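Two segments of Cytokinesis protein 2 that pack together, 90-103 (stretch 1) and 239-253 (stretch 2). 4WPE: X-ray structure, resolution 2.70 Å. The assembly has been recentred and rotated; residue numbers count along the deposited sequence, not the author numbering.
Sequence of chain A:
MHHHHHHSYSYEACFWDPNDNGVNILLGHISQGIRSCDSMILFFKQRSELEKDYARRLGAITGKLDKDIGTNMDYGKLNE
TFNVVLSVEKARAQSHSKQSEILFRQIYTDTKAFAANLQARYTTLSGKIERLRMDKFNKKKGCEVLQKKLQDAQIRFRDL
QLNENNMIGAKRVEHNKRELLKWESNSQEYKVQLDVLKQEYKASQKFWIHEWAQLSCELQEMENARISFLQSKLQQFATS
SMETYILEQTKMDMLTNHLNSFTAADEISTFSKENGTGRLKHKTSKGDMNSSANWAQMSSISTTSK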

# COMPACT_ATOMS: atom_id res chain seq x y z
N LYS A 90 -3.13 -7.77 -9.49
CA LYS A 90 -2.63 -8.95 -8.80
C LYS A 90 -1.11 -9.02 -8.92
O LYS A 90 -0.45 -9.68 -8.11
CB LYS A 90 -3.27 -10.24 -9.35
CG LYS A 90 -3.16 -10.42 -10.84
CD LYS A 90 -3.61 -11.81 -11.26
CE LYS A 90 -5.04 -12.10 -10.82
NZ LYS A 90 -5.45 -13.49 -11.16
N ALA A 91 -0.56 -8.33 -9.91
CA ALA A 91 0.89 -8.21 -10.04
C ALA A 91 1.46 -7.31 -8.94
O ALA A 91 2.51 -7.61 -8.37
CB ALA A 91 1.26 -7.66 -11.41
N ARG A 92 0.76 -6.22 -8.65
CA ARG A 92 1.14 -5.34 -7.55
C ARG A 92 1.06 -6.08 -6.23
O ARG A 92 1.96 -5.98 -5.39
CB ARG A 92 0.25 -4.09 -7.50
CG ARG A 92 0.38 -3.18 -8.70
CD ARG A 92 -0.11 -1.77 -8.38
NE ARG A 92 -1.49 -1.74 -7.89
CZ ARG A 92 -1.82 -1.52 -6.62
NH1 ARG A 92 -0.89 -1.30 -5.71
NH2 ARG A 92 -3.10 -1.51 -6.27
N ALA A 93 -0.03 -6.83 -6.05
CA ALA A 93 -0.24 -7.62 -4.84
C ALA A 93 0.95 -8.55 -4.59
O ALA A 93 1.51 -8.58 -3.50
CB ALA A 93 -1.53 -8.41 -4.95
N GLN A 94 1.34 -9.30 -5.62
CA GLN A 94 2.49 -10.20 -5.52
C GLN A 94 3.77 -9.42 -5.25
O GLN A 94 4.67 -9.89 -4.54
CB GLN A 94 2.64 -11.02 -6.80
N SER A 95 3.86 -8.21 -5.80
CA SER A 95 5.06 -7.39 -5.66
C SER A 95 5.20 -6.84 -4.25
O SER A 95 6.30 -6.79 -3.69
CB SER A 95 5.04 -6.25 -6.67
OG SER A 95 6.20 -5.45 -6.54
N HIS A 96 4.08 -6.42 -3.67
CA HIS A 96 4.08 -5.94 -2.29
C HIS A 96 4.29 -7.11 -1.33
O HIS A 96 4.92 -6.95 -0.29
CB HIS A 96 2.77 -5.22 -1.96
CG HIS A 96 2.68 -3.84 -2.54
ND1 HIS A 96 2.72 -2.71 -1.76
CD2 HIS A 96 2.56 -3.41 -3.82
CE1 HIS A 96 2.62 -1.64 -2.53
NE2 HIS A 96 2.52 -2.04 -3.78
N SER A 97 3.76 -8.27 -1.69
CA SER A 97 3.91 -9.46 -0.86
C SER A 97 5.36 -9.89 -0.82
O SER A 97 5.88 -10.24 0.24
CB SER A 97 3.04 -10.60 -1.38
OG SER A 97 3.18 -11.75 -0.56
N LYS A 98 6.02 -9.87 -1.97
CA LYS A 98 7.43 -10.22 -2.05
C LYS A 98 8.27 -9.19 -1.30
O LYS A 98 9.24 -9.53 -0.63
CB LYS A 98 7.88 -10.32 -3.51
CG LYS A 98 9.38 -10.41 -3.70
CD LYS A 98 9.78 -10.24 -5.16
CE LYS A 98 11.29 -10.19 -5.30
NZ LYS A 98 11.71 -10.13 -6.73
N GLN A 99 7.88 -7.92 -1.41
CA GLN A 99 8.55 -6.84 -0.70
C GLN A 99 8.42 -7.02 0.81
O GLN A 99 9.37 -6.78 1.56
CB GLN A 99 7.97 -5.48 -1.12
CG GLN A 99 8.83 -4.29 -0.74
CD GLN A 99 8.04 -2.99 -0.73
OE1 GLN A 99 7.34 -2.68 0.24
NE2 GLN A 99 8.13 -2.23 -1.81
N SER A 100 7.24 -7.46 1.24
CA SER A 100 6.97 -7.71 2.65
C SER A 100 7.91 -8.76 3.23
O SER A 100 8.47 -8.59 4.31
CB SER A 100 5.52 -8.14 2.85
OG SER A 100 5.28 -8.52 4.20
N GLU A 101 8.08 -9.86 2.50
CA GLU A 101 8.92 -10.96 2.97
C GLU A 101 10.39 -10.56 3.05
O GLU A 101 11.09 -10.94 3.98
CB GLU A 101 8.74 -12.18 2.06
CG GLU A 101 7.29 -12.60 1.90
CD GLU A 101 7.11 -13.76 0.92
OE1 GLU A 101 8.03 -14.02 0.13
OE2 GLU A 101 6.03 -14.39 0.95
N ILE A 102 10.87 -9.78 2.07
CA ILE A 102 12.24 -9.28 2.11
C ILE A 102 12.45 -8.43 3.35
O ILE A 102 13.50 -8.49 4.00
CB ILE A 102 12.59 -8.45 0.85
CG1 ILE A 102 12.57 -9.33 -0.40
CG2 ILE A 102 13.95 -7.79 1.00
CD1 ILE A 102 12.80 -8.56 -1.68
N LEU A 103 11.44 -7.63 3.68
CA LEU A 103 11.53 -6.73 4.82
C LEU A 103 11.63 -7.50 6.14
O LEU A 103 12.44 -7.18 6.99
CB LEU A 103 10.34 -5.77 4.84
CG LEU A 103 10.40 -4.64 3.82
CD1 LEU A 103 9.03 -4.01 3.62
CD2 LEU A 103 11.41 -3.58 4.22
N THR A 239 16.02 -0.10 -2.25
CA THR A 239 16.10 -0.79 -3.53
C THR A 239 14.91 -1.73 -3.71
O THR A 239 14.28 -1.76 -4.77
CB THR A 239 17.42 -1.58 -3.67
OG1 THR A 239 18.50 -0.66 -3.90
CG2 THR A 239 17.35 -2.55 -4.84
N SER A 240 14.59 -2.47 -2.65
CA SER A 240 13.44 -3.37 -2.66
C SER A 240 12.15 -2.61 -2.90
O SER A 240 11.29 -3.05 -3.66
CB SER A 240 13.35 -4.15 -1.34
OG SER A 240 14.32 -5.18 -1.30
N SER A 241 12.02 -1.46 -2.25
CA SER A 241 10.86 -0.60 -2.44
C SER A 241 10.86 -0.03 -3.85
O SER A 241 9.82 0.03 -4.51
CB SER A 241 10.85 0.52 -1.40
OG SER A 241 10.79 -0.01 -0.08
N MSE A 242 12.04 0.38 -4.31
CA MSE A 242 12.21 0.94 -5.64
C MSE A 242 11.74 -0.02 -6.73
O MSE A 242 11.12 0.39 -7.71
CB MSE A 242 13.67 1.32 -5.89
CG MSE A 242 13.93 1.92 -7.25
SE MSE A 242 13.02 3.63 -7.48
CE MSE A 242 14.36 4.77 -6.64
N GLU A 243 12.05 -1.30 -6.55
CA GLU A 243 11.70 -2.31 -7.54
C GLU A 243 10.19 -2.40 -7.70
O GLU A 243 9.69 -2.61 -8.80
CB GLU A 243 12.29 -3.66 -7.16
CG GLU A 243 13.75 -3.82 -7.53
CD GLU A 243 14.38 -5.07 -6.94
OE1 GLU A 243 13.87 -5.56 -5.91
OE2 GLU A 243 15.37 -5.57 -7.52
N THR A 244 9.47 -2.24 -6.60
CA THR A 244 8.01 -2.26 -6.64
C THR A 244 7.45 -1.07 -7.40
O THR A 244 6.63 -1.23 -8.30
CB THR A 244 7.41 -2.27 -5.23
OG1 THR A 244 7.90 -3.40 -4.50
CG2 THR A 244 5.89 -2.34 -5.30
N TYR A 245 7.90 0.13 -7.04
CA TYR A 245 7.40 1.36 -7.63
C TYR A 245 7.68 1.41 -9.13
O TYR A 245 6.87 1.91 -9.90
CB TYR A 245 8.02 2.57 -6.93
CG TYR A 245 7.88 2.56 -5.42
CD1 TYR A 245 6.74 2.03 -4.82
CD2 TYR A 245 8.88 3.06 -4.60
CE1 TYR A 245 6.61 2.01 -3.44
CE2 TYR A 245 8.76 3.05 -3.22
CZ TYR A 245 7.62 2.52 -2.64
OH TYR A 245 7.49 2.50 -1.28
N ILE A 246 8.83 0.89 -9.54
CA ILE A 246 9.19 0.86 -10.95
C ILE A 246 8.32 -0.16 -11.68
O ILE A 246 7.92 0.06 -12.83
CB ILE A 246 10.69 0.54 -11.14
CG1 ILE A 246 11.51 1.82 -11.07
CG2 ILE A 246 10.94 -0.13 -12.47
CD1 ILE A 246 12.97 1.61 -10.78
N LEU A 247 8.01 -1.26 -11.01
CA LEU A 247 7.10 -2.26 -11.57
C LEU A 247 5.69 -1.72 -11.70
O LEU A 247 5.05 -1.87 -12.74
CB LEU A 247 7.10 -3.53 -10.71
CG LEU A 247 5.99 -4.55 -10.99
CD1 LEU A 247 6.55 -5.96 -10.98
CD2 LEU A 247 4.86 -4.43 -9.97
N GLU A 248 5.20 -1.08 -10.64
CA GLU A 248 3.84 -0.55 -10.61
C GLU A 248 3.63 0.49 -11.71
O GLU A 248 2.53 0.64 -12.24
CB GLU A 248 3.52 0.05 -9.24
CG GLU A 248 3.47 -0.98 -8.12
CD GLU A 248 3.13 -0.38 -6.77
OE1 GLU A 248 4.01 0.26 -6.16
OE2 GLU A 248 1.98 -0.57 -6.32
N GLN A 249 4.70 1.21 -12.04
CA GLN A 249 4.63 2.19 -13.12
C GLN A 249 4.46 1.50 -14.47
O GLN A 249 3.66 1.92 -15.30
CB GLN A 249 5.88 3.08 -13.12
CG GLN A 249 6.01 3.97 -14.34
CD GLN A 249 7.17 4.94 -14.24
OE1 GLN A 249 8.14 4.69 -13.52
NE2 GLN A 249 7.07 6.06 -14.95
N THR A 250 5.21 0.41 -14.67
CA THR A 250 5.17 -0.33 -15.92
C THR A 250 3.79 -0.95 -16.16
O THR A 250 3.33 -1.05 -17.30
CB THR A 250 6.23 -1.45 -15.94
OG1 THR A 250 7.51 -0.89 -15.61
CG2 THR A 250 6.31 -2.11 -17.30
N LYS A 251 3.14 -1.36 -15.08
CA LYS A 251 1.82 -1.98 -15.17
C LYS A 251 0.74 -0.96 -15.49
O LYS A 251 -0.22 -1.27 -16.21
CB LYS A 251 1.49 -2.72 -13.88
CG LYS A 251 2.42 -3.89 -13.60
CD LYS A 251 2.62 -4.73 -14.85
CE LYS A 251 3.34 -6.03 -14.54
NZ LYS A 251 3.64 -6.79 -15.79
N MSE A 252 0.88 0.26 -14.97
CA MSE A 252 -0.06 1.33 -15.29
C MSE A 252 0.21 1.87 -16.69
O MSE A 252 -0.66 2.47 -17.31
CB MSE A 252 0.02 2.45 -14.26
CG MSE A 252 -0.38 2.03 -12.86
SE MSE A 252 -2.26 1.54 -12.74
CE MSE A 252 -2.31 0.91 -10.89
N ASP A 253 1.43 1.66 -17.18
CA ASP A 253 1.74 1.97 -18.57
C ASP A 253 0.95 1.03 -19.47
O ASP A 253 0.35 1.46 -20.45
CB ASP A 253 3.24 1.85 -18.86
CG ASP A 253 4.01 3.10 -18.49
OD1 ASP A 253 3.43 4.20 -18.54
OD2 ASP A 253 5.21 2.98 -18.14
O HOH W 1 5.88 0.32 -0.33

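Residues 90-103 and 239-253 are each a continuous piece of a longer helix. The two helices run antiparallel, with an angle of 178° between their directions and a closest axial approach of 9.8 Å. Arg 92 lies beside Glu 248, Ser 95 beside Thr 244 and Gln 99 beside Ser 240. The contact buries 630 Å², summed over both sides.

The salt bridge and a neighbouring hydrogen bond centre on Glu 248. Its CA-to-CB bond points sideways, but the end of the side chain comes nearer to the other helix. OE2 accepts two hydrogen bonds there. Arg 92 NH1 lies 3.0 Å from Glu 248 OE2, and this hydrogen bond is part of a salt bridge. His 96 NE2 also donates to Glu 248 OE2 at 3.0 Å. Both bonds are close to straight, at 158° and 167°. The carboxylate oxygen sits at the edge of the guanidinium and at the edge of the imidazole ring, where N-H groups point. Arg 92 and His 96 are one helical turn apart, so both can reach the same oxygen. All three residues are buried, and the shared acceptor gives Arg 92 NH1 and His 96 NE2 a hydrogen-bonding partner there. His 96 ND1 is hydrogen-bonded elsewhere in the structure.

The uncharged polar contacts gather at Thr 244. Gln 99 NE2 donates to Thr 244 OG1 at 2.9 Å, but the angle of 124° makes the bond weak. Ser 95 OG and Thr 244 OG1 are 3.4 Å apart and form another weak hydrogen bond, in which either could be the donor. The CA-to-CB bonds of all three residues point toward the opposing helix. Ser 95 and Thr 244 are small, which suits a place where their CA atoms are only 6.0 Å apart. The longer Gln 99 also packs against Ser 241, with NE2 3.2 Å from Ser 241 CA. A water links Gln 99 OE1, through a weak bond of 3.4 Å from the water oxygen, to Tyr 245 OH, 2.9 Å from that oxygen.

Van der Waals packing fills in around these groups. Thr 244 CG2 lies 3.7 Å from His 96 NE2, so the threonine offers a methyl as well as a hydroxyl. Leu 247 CD2 rests 3.8 Å from Ser 95 CB. Ala 91 CB meets the aliphatic part of Lys 251, at CE, at 4.1 Å. Selenomethionine Met 252 brings CE to 4.1 Å from Arg 92 NE. Toward the other end, Ile 102 CG2 packs 3.5 Å from Ser 240 OG.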